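Local coordinates for conserved exported protein (Bacteroides fragilis, PDB 3CLW) that is of unknown function but probably hydrolyses O-glycosidic bonds between sugars or of related glycosides, at residues Thr286-Val289 with Asp290-Arg294; Lys297-Ser300 with Ala301-His304; Leu466-Ile469 with Asp470-Leu473; Gln485-Ala488 with Arg489-Ala492. All coordinates share one frame; numbering follows the deposited sequence.

Contact 1: Thr286-Val289 with Asp290-Arg294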
loop_
_atom_site.group_PDB
_atom_site.type_symbol
_atom_site.label_atom_id
_atom_site.label_comp_id
_atom_site.label_asym_id
_atom_site.label_seq_id
_atom_site.Cartn_x
_atom_site.Cartn_y
_atom_site.Cartn_z
ATOM N N THR A 286 3.696 7.062 20.609
ATOM C CA THR A 286 2.606 7.977 20.992
ATOM C C THR A 286 1.955 8.579 19.733
ATOM O O THR A 286 0.727 8.568 19.580
ATOM C CB THR A 286 3.041 9.067 22.017
ATOM O OG1 THR A 286 4.064 9.898 21.452
ATOM C CG2 THR A 286 3.588 8.429 23.252
ATOM N N LEU A 287 2.786 9.067 18.820
ATOM C CA LEU A 287 2.297 9.589 17.554
ATOM C C LEU A 287 1.590 8.490 16.748
ATOM O O LEU A 287 0.493 8.701 16.232
ATOM C CB LEU A 287 3.445 10.225 16.770
ATOM C CG LEU A 287 3.218 10.633 15.310
ATOM C CD1 LEU A 287 2.132 11.730 15.197
ATOM C CD2 LEU A 287 4.541 11.086 14.687
ATOM N N LEU A 288 2.226 7.316 16.665
ATOM C CA LEU A 288 1.691 6.178 15.917
ATOM C C LEU A 288 0.231 5.934 16.285
ATOM O O LEU A 288 -0.654 5.897 15.412
ATOM C CB LEU A 288 2.544 4.919 16.166
ATOM C CG LEU A 288 2.037 3.504 15.808
ATOM C CD1 LEU A 288 2.223 3.160 14.328
ATOM C CD2 LEU A 288 2.718 2.451 16.673
ATOM N N VAL A 289 -0.034 5.775 17.575
ATOM C CA VAL A 289 -1.384 5.384 17.998
ATOM C C VAL A 289 -2.413 6.529 18.013
ATOM O O VAL A 289 -3.565 6.322 17.618
ATOM C CB VAL A 289 -1.389 4.579 19.337
ATOM C CG1 VAL A 289 -0.524 3.318 19.199
ATOM C CG2 VAL A 289 -0.937 5.444 20.546
ATOM N N ASP A 290 -1.994 7.720 18.455
ATOM C CA ASP A 290 -2.864 8.911 18.508
ATOM C C ASP A 290 -3.408 9.318 17.139
ATOM O O ASP A 290 -4.626 9.467 16.966
ATOM C CB ASP A 290 -2.113 10.116 19.091
ATOM C CG ASP A 290 -1.885 10.011 20.601
ATOM O OD1 ASP A 290 -1.108 10.858 21.117
ATOM O OD2 ASP A 290 -2.460 9.104 21.269
ATOM N N ILE A 291 -2.509 9.504 16.165
ATOM C CA ILE A 291 -2.944 9.948 14.843
ATOM C C ILE A 291 -3.902 8.947 14.180
ATOM O O ILE A 291 -4.890 9.358 13.568
ATOM C CB ILE A 291 -1.775 10.318 13.910
ATOM C CG1 ILE A 291 -2.306 11.103 12.690
ATOM C CG2 ILE A 291 -1.007 9.075 13.462
ATOM C CD1 ILE A 291 -1.310 11.999 12.050
ATOM N N ARG A 292 -3.641 7.653 14.348
ATOM C CA ARG A 292 -4.486 6.624 13.750
ATOM C C ARG A 292 -5.851 6.493 14.432
ATOM O O ARG A 292 -6.871 6.217 13.773
ATOM C CB ARG A 292 -3.738 5.281 13.706
ATOM C CG ARG A 292 -2.806 5.148 12.498
ATOM C CD ARG A 292 -1.596 4.260 12.755
ATOM N NE ARG A 292 -0.660 4.425 11.646
ATOM C CZ ARG A 292 0.318 5.325 11.601
ATOM N NH1 ARG A 292 0.553 6.115 12.643
ATOM N NH2 ARG A 292 1.084 5.427 10.517
ATOM N N ASN A 293 -5.870 6.650 15.753
ATOM C CA ASN A 293 -7.144 6.767 16.492
ATOM C C ASN A 293 -7.940 7.976 16.033
ATOM O O ASN A 293 -9.140 7.901 15.864
ATOM C CB ASN A 293 -6.905 6.854 17.999
ATOM C CG ASN A 293 -6.803 5.482 18.654
ATOM O OD1 ASN A 293 -7.450 4.526 18.215
ATOM N ND2 ASN A 293 -6.010 5.388 19.725
ATOM N N ARG A 294 -7.252 9.079 15.790
ATOM C CA ARG A 294 -7.924 10.277 15.317
ATOM C C ARG A 294 -8.618 10.068 13.966
ATOM O O ARG A 294 -9.744 10.552 13.755
ATOM C CB ARG A 294 -6.952 11.446 15.243
ATOM C CG ARG A 294 -7.696 12.773 15.311
ATOM C CD ARG A 294 -6.768 13.921 15.174
ATOM N NE ARG A 294 -7.505 15.150 14.917
ATOM C CZ ARG A 294 -6.946 16.321 14.664
ATOM N NH1 ARG A 294 -5.632 16.443 14.650
ATOM N NH2 ARG A 294 -7.720 17.382 14.445
#
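Three backbone hydrogen bonds run from Asp290-Arg294 back to Thr286-Val289, one turn earlier in helix 285-300. Asp290 N reaches Thr286 O at 3.1 Å, Ile291 N reaches Leu287 O at 3.1 Å and Asn293 N reaches Val289 O at 3.0 Å. All are nearly straight.

A side chain supplies a fourth bond. Leu288 O takes NH1 of Arg292, at 3.0 Å, in place of that residue's backbone N. The N-H...O angle is 164°. The donor lies in the carbonyl plane, on a lone pair. With CG anti to the carbonyl carbon (chi1 -83°), the extended chain brings the guanidinium back alongside the preceding turn, its edge toward Leu288 O. NH1 also bonds Ser281 O.

Packing is sparse. Leu288 CD1 sits over one face of the flat guanidinium, near its rim, 3.8 Å from Arg292 NH1. The apolar pair is Leu287 CD1 with Ile291 CB, at 4.3 Å.

Charged and polar partners lie on other parts of the fold. Arg292 NE forms a salt bridge with Asp345, and NH2 forms one with Asp278. Asn293 ND2 bonds Asp420 OD2.

The helix belongs to a beta-alpha-beta unit of the barrel domain, between strands 270-276 and 307-310. The guanidinium of the buried Arg292 is gripped by two carboxylates and two carbonyls. These probably keep Arg292 charged and fix the rotation of its flat end.

Contact 2: Lys297-Ser300 with Ala301-His304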
loop_
_atom_site.group_PDB
_atom_site.type_symbol
_atom_site.label_atom_id
_atom_site.label_comp_id
_atom_site.label_asym_id
_atom_site.label_seq_id
_atom_site.Cartn_x
_atom_site.Cartn_y
_atom_site.Cartn_z
ATOM N N LYS A 297 -11.829 8.141 14.580
ATOM C CA LYS A 297 -12.763 9.008 15.303
ATOM C C LYS A 297 -13.430 9.990 14.325
ATOM O O LYS A 297 -14.650 9.995 14.208
ATOM C CB LYS A 297 -12.065 9.749 16.449
ATOM C CG LYS A 297 -13.025 10.505 17.433
ATOM C CD LYS A 297 -12.506 11.924 17.786
ATOM C CE LYS A 297 -11.000 11.954 18.151
ATOM N NZ LYS A 297 -10.311 13.336 18.189
ATOM N N GLU A 298 -12.631 10.771 13.599
ATOM C CA GLU A 298 -13.168 11.782 12.671
ATOM C C GLU A 298 -13.855 11.169 11.477
ATOM O O GLU A 298 -14.910 11.627 11.071
ATOM C CB GLU A 298 -12.095 12.732 12.137
ATOM C CG GLU A 298 -11.202 13.387 13.165
ATOM C CD GLU A 298 -11.934 14.229 14.147
ATOM O OE1 GLU A 298 -11.325 14.554 15.204
ATOM O OE2 GLU A 298 -13.112 14.561 13.871
ATOM N N LEU A 299 -13.235 10.147 10.886
ATOM C CA LEU A 299 -13.816 9.538 9.677
ATOM C C LEU A 299 -15.108 8.802 9.964
ATOM O O LEU A 299 -16.032 8.876 9.171
ATOM C CB LEU A 299 -12.817 8.632 8.934
ATOM C CG LEU A 299 -13.094 8.266 7.477
ATOM C CD1 LEU A 299 -13.442 9.464 6.583
ATOM C CD2 LEU A 299 -11.898 7.479 6.910
ATOM N N SER A 300 -15.190 8.078 11.069
ATOM C CA SER A 300 -16.410 7.291 11.307
ATOM C C SER A 300 -17.642 8.154 11.698
ATOM O O SER A 300 -18.783 7.721 11.563
ATOM C CB SER A 300 -16.156 6.185 12.328
ATOM O OG SER A 300 -15.929 6.745 13.610
ATOM N N ALA A 301 -17.412 9.377 12.165
ATOM C CA ALA A 301 -18.530 10.287 12.469
ATOM C C ALA A 301 -19.070 11.028 11.218
ATOM O O ALA A 301 -19.935 11.890 11.337
ATOM C CB ALA A 301 -18.126 11.276 13.581
ATOM N N ASN A 302 -18.592 10.681 10.017
ATOM C CA ASN A 302 -19.101 11.320 8.793
ATOM C C ASN A 302 -20.481 10.811 8.344
ATOM O O ASN A 302 -21.100 11.366 7.424
ATOM C CB ASN A 302 -18.044 11.260 7.664
ATOM C CG ASN A 302 -18.113 9.991 6.817
ATOM O OD1 ASN A 302 -18.605 8.962 7.243
ATOM N ND2 ASN A 302 -17.627 10.087 5.591
ATOM N N GLY A 303 -20.947 9.738 8.985
ATOM C CA GLY A 303 -22.293 9.218 8.748
ATOM C C GLY A 303 -22.446 8.539 7.400
ATOM O O GLY A 303 -23.561 8.373 6.893
ATOM N N HIS A 304 -21.312 8.130 6.826
ATOM C CA HIS A 304 -21.293 7.619 5.454
ATOM C C HIS A 304 -20.628 6.255 5.249
ATOM O O HIS A 304 -20.605 5.731 4.112
ATOM C CB HIS A 304 -20.651 8.655 4.554
ATOM C CG HIS A 304 -21.608 9.287 3.613
ATOM N ND1 HIS A 304 -22.363 10.397 3.948
ATOM C CD2 HIS A 304 -21.934 8.970 2.338
ATOM C CE1 HIS A 304 -23.111 10.739 2.911
ATOM N NE2 HIS A 304 -22.868 9.889 1.922
#
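Where helix 285-300 gives way to the loop before strand 307-310, Asn302 forms an Asx turn with His304 N. Asn302 N itself donates to Leu299 O at 3.2 Å, an i to i+3 bond. The donor stands well above the carbonyl plane, 58° out of it. The preceding bond, from Ala301 N to Lys297 O, is weak at 3.5 Å. The regular helical pattern is thus fading at this point.

The side chain of Asn302 makes the turn. Its CG lies between the backbone N and the carbonyl carbon (chi1 88°). This puts OD1 where it accepts from His304 N at 2.9 Å, again with the donor above the amide carbonyl plane. Asn302 OD1 is also 3.2 Å from Leu299 O, but both atoms are acceptors and no bond joins them. The other end of the amide points to different partners: ND2 bonds Phe256 O and Thr306 OG1. The buried amide is therefore held at both ends. Gly303, with positive phi (72°), carries the chain through the turn.

On the helix, Lys297 NZ makes a weak salt bridge with Glu298 OE1 at 3.4 Å. Glu298 OE2 bonds His253. Ser300 OG bonds His296 O, one turn back.

This is a helix-to-strand connection of a TIM barrel, in which an Asx turn directs the chain from helix 285-300 toward strand 307-310.

Contact 3: Leu466-Ile469 with Asp470-Leu473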
loop_
_atom_site.group_PDB
_atom_site.type_symbol
_atom_site.label_atom_id
_atom_site.label_comp_id
_atom_site.label_asym_id
_atom_site.label_seq_id
_atom_site.Cartn_x
_atom_site.Cartn_y
_atom_site.Cartn_z
ATOM N N LEU A 466 5.177 -18.596 11.701
ATOM C CA LEU A 466 6.053 -17.799 12.555
ATOM C C LEU A 466 7.208 -17.138 11.805
ATOM O O LEU A 466 7.928 -17.814 11.047
ATOM C CB LEU A 466 6.617 -18.704 13.650
ATOM C CG LEU A 466 7.236 -18.146 14.923
ATOM C CD1 LEU A 466 6.220 -17.297 15.654
ATOM C CD2 LEU A 466 7.672 -19.283 15.821
ATOM N N THR A 467 7.347 -15.819 12.023
ATOM C CA THR A 467 8.450 -15.001 11.512
ATOM C C THR A 467 9.300 -14.448 12.674
ATOM O O THR A 467 8.805 -13.772 13.571
ATOM C CB THR A 467 7.942 -13.821 10.639
ATOM O OG1 THR A 467 7.153 -14.325 9.566
ATOM C CG2 THR A 467 9.113 -13.026 10.046
ATOM N N THR A 468 10.585 -14.769 12.654
ATOM C CA THR A 468 11.511 -14.295 13.658
ATOM C C THR A 468 12.807 -13.884 12.966
ATOM O O THR A 468 12.893 -13.859 11.722
ATOM C CB THR A 468 11.861 -15.407 14.676
ATOM O OG1 THR A 468 12.566 -16.451 13.996
ATOM C CG2 THR A 468 10.626 -15.967 15.322
ATOM N N ILE A 469 13.816 -13.568 13.778
ATOM C CA ILE A 469 15.177 -13.359 13.270
ATOM C C ILE A 469 15.670 -14.559 12.448
ATOM O O ILE A 469 16.403 -14.373 11.505
ATOM C CB ILE A 469 16.196 -12.961 14.422
ATOM C CG1 ILE A 469 17.525 -12.509 13.832
ATOM C CG2 ILE A 469 16.420 -14.106 15.386
ATOM C CD1 ILE A 469 18.536 -12.002 14.850
ATOM N N ASP A 470 15.226 -15.765 12.789
ATOM C CA ASP A 470 15.631 -17.005 12.116
ATOM C C ASP A 470 14.634 -17.578 11.084
ATOM O O ASP A 470 14.994 -18.446 10.284
ATOM C CB ASP A 470 15.786 -18.102 13.183
ATOM C CG ASP A 470 16.948 -17.869 14.110
ATOM O OD1 ASP A 470 18.034 -17.408 13.648
ATOM O OD2 ASP A 470 16.765 -18.134 15.320
ATOM N N LYS A 471 13.373 -17.136 11.138
ATOM C CA LYS A 471 12.284 -17.798 10.422
ATOM C C LYS A 471 11.536 -16.858 9.466
ATOM O O LYS A 471 11.139 -15.750 9.854
ATOM C CB LYS A 471 11.315 -18.412 11.440
ATOM C CG LYS A 471 11.880 -19.631 12.207
ATOM C CD LYS A 471 11.188 -19.910 13.561
ATOM C CE LYS A 471 11.668 -21.256 14.196
ATOM N NZ LYS A 471 13.200 -21.429 14.258
ATOM N N ASN A 472 11.365 -17.289 8.213
ATOM C CA ASN A 472 10.530 -16.574 7.251
ATOM C C ASN A 472 9.160 -17.241 7.183
ATOM O O ASN A 472 8.960 -18.158 6.406
ATOM C CB ASN A 472 11.155 -16.577 5.857
ATOM C CG ASN A 472 12.542 -15.874 5.803
ATOM O OD1 ASN A 472 12.882 -15.014 6.629
ATOM N ND2 ASN A 472 13.334 -16.254 4.805
ATOM N N LEU A 473 8.219 -16.787 8.001
ATOM C CA LEU A 473 6.853 -17.344 8.003
ATOM C C LEU A 473 6.859 -18.869 7.875
ATOM O O LEU A 473 6.357 -19.449 6.913
ATOM C CB LEU A 473 5.964 -16.665 6.946
ATOM C CG LEU A 473 4.445 -16.782 7.155
ATOM C CD1 LEU A 473 4.008 -16.218 8.514
ATOM C CD2 LEU A 473 3.718 -16.068 6.045
#
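Thr467 and Thr468 meet Lys471 and Leu473 across a type I beta turn, in the hairpin connection between antiparallel strands 461-467 and 474-480. The end-to-end directions of 466-469 and 470-473 are 149° apart. These late antiparallel strands are consistent with the beta-sandwich side domain that accompanies the barrel in glycoside hydrolase family 30.

The backbone closes the turn with two bonds. Thr468 N donates to Lys471 O at 3.0 Å. The return bond, from Lys471 N to Thr468 O, is weak at 3.4 Å. Beside them, Thr467 CA approaches Lys471 O at 3.2 Å in a CA-H...O contact.

Threonine hydroxyls add the side-chain bonds. Thr468 OG1 lies between its backbone N and carbonyl carbon (chi1 65°), which turns it into the bend. There it accepts from Asp470 N at 3.0 Å, making an ST turn, and more weakly from Lys471 N. Thr467 OG1 receives a weak bond from Leu473 N at 3.1 Å, and is also bonded to Asn398 ND2, in helix 391-400.

Lys391, from the same helix, ties the turn down from outside: its NZ bonds Thr468 O and Asn472 OD1, and weakly Lys471 O. Side-chain packing sets Leu473 on helix 391-400 and Ile469 on helix 328-347.

The end of Lys471 leads away from the turn, but the base of its side chain lies against Thr468, with Lys471 CB 3.5 Å from Thr468 OG1. Leu466 CD2 comes within 4.2 Å of Lys471 CD.

Contact 4: Gln485-Ala488 with Arg489-Ala492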
loop_
_atom_site.group_PDB
_atom_site.type_symbol
_atom_site.label_atom_id
_atom_site.label_comp_id
_atom_site.label_asym_id
_atom_site.label_seq_id
_atom_site.Cartn_x
_atom_site.Cartn_y
_atom_site.Cartn_z
ATOM N N GLN A 485 2.978 -20.474 22.338
ATOM C CA GLN A 485 4.254 -19.860 22.698
ATOM C C GLN A 485 4.665 -18.790 21.684
ATOM O O GLN A 485 4.907 -19.092 20.515
ATOM C CB GLN A 485 5.348 -20.927 22.820
ATOM N N LEU A 486 4.727 -17.541 22.135
ATOM C CA LEU A 486 5.132 -16.433 21.284
ATOM C C LEU A 486 6.571 -16.030 21.579
ATOM O O LEU A 486 6.844 -15.432 22.608
ATOM C CB LEU A 486 4.193 -15.230 21.453
ATOM C CG LEU A 486 2.711 -15.439 21.169
ATOM C CD1 LEU A 486 1.942 -14.111 21.295
ATOM C CD2 LEU A 486 2.495 -16.069 19.776
ATOM N N PRO A 487 7.498 -16.329 20.647
ATOM C CA PRO A 487 8.910 -15.977 20.876
ATOM C C PRO A 487 9.055 -14.472 20.987
ATOM O O PRO A 487 8.246 -13.737 20.414
ATOM C CB PRO A 487 9.613 -16.477 19.607
ATOM C CG PRO A 487 8.654 -17.488 19.014
ATOM C CD PRO A 487 7.295 -16.953 19.327
ATOM N N ALA A 488 10.044 -14.013 21.743
ATOM C CA ALA A 488 10.366 -12.592 21.777
ATOM C C ALA A 488 10.674 -12.157 20.357
ATOM O O ALA A 488 11.222 -12.940 19.581
ATOM C CB ALA A 488 11.568 -12.360 22.631
ATOM N N ARG A 489 10.292 -10.929 20.016
ATOM C CA ARG A 489 10.622 -10.319 18.724
ATOM C C ARG A 489 10.142 -11.127 17.471
ATOM O O ARG A 489 10.901 -11.374 16.507
ATOM C CB ARG A 489 12.115 -9.974 18.693
ATOM C CG ARG A 489 12.555 -9.109 19.890
ATOM C CD ARG A 489 11.870 -7.741 19.854
ATOM N NE ARG A 489 12.473 -6.900 18.826
ATOM C CZ ARG A 489 11.987 -5.740 18.402
ATOM N NH1 ARG A 489 10.871 -5.251 18.922
ATOM N NH2 ARG A 489 12.625 -5.070 17.442
ATOM N N SER A 490 8.858 -11.492 17.501
ATOM C CA SER A 490 8.265 -12.364 16.499
ATOM C C SER A 490 6.898 -11.891 16.053
ATOM O O SER A 490 6.230 -11.153 16.782
ATOM C CB SER A 490 8.093 -13.759 17.088
ATOM O OG SER A 490 7.031 -13.801 18.032
ATOM N N VAL A 491 6.477 -12.345 14.869
ATOM C CA VAL A 491 5.087 -12.264 14.452
ATOM C C VAL A 491 4.544 -13.667 14.215
ATOM O O VAL A 491 5.159 -14.460 13.516
ATOM C CB VAL A 491 4.914 -11.424 13.173
ATOM C CG1 VAL A 491 3.445 -11.105 12.967
ATOM C CG2 VAL A 491 5.719 -10.153 13.268
ATOM N N ALA A 492 3.412 -13.991 14.822
ATOM C CA ALA A 492 2.771 -15.312 14.620
ATOM C C ALA A 492 1.415 -15.125 14.001
ATOM O O ALA A 492 0.672 -14.237 14.407
ATOM C CB ALA A 492 2.618 -16.062 15.937
#
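Leu486 meets Ala492 through its CD2, which lies 3.8 Å from Ala492 CB. The end of the leucine side chain thus reaches across to strand 490-495.

Pro487 makes the main polar contact. Its O accepts from Ser490 OG at 2.7 Å, with the donor tilted 27° from the carbonyl plane. Ser490 OG lies between its own backbone N and carbonyl carbon (chi1 73°), turned back into the bend. Ser490 OG also rests 3.4 Å from Pro487 CD. This bond spans the corner where the chain changes direction.

Ala488 comes next, and the chain then enters Arg489, with positive phi (57°). Arg489 and Ser490 both face Asn444, which makes a G1 beta bulge. The Arg489 guanidinium makes a cation-pi contact with Tyr445 and bonds Tyr445 O and Asn333 OD1.

The corner carries the chain from strand 484-486, paired with 450-455, to strand 490-495, which lies between strands 438-444 and 461-467 in what is probably the beta-sandwich side domain. Val491 packs against helices 328-347 and 391-400.

In the fold
Contacts 1 and 2 adjoin on helix 285-300, their centres 16 Å apart. Contacts 3 and 4 lie among the later strands, their centres 9 Å apart. Each contact mixes buried and more exposed residues; contact 2 has the largest exposed share, and contact 4 has no fully exposed residue. Contact 1 rests on helical bonds, one of them replaced by a side-chain N-H, and a buried charge, whereas contact 2 ends that pattern with an amide-made turn. Contacts 3 and 4 use hydroxyls to brace the turn and the corner between strands. They touch directly: Thr467 N is 3.0 Å from Val491 O, probably a hydrogen bond, and Leu466 packs on Pro487. Helix 328-347 borders contacts 1, 3 and 4.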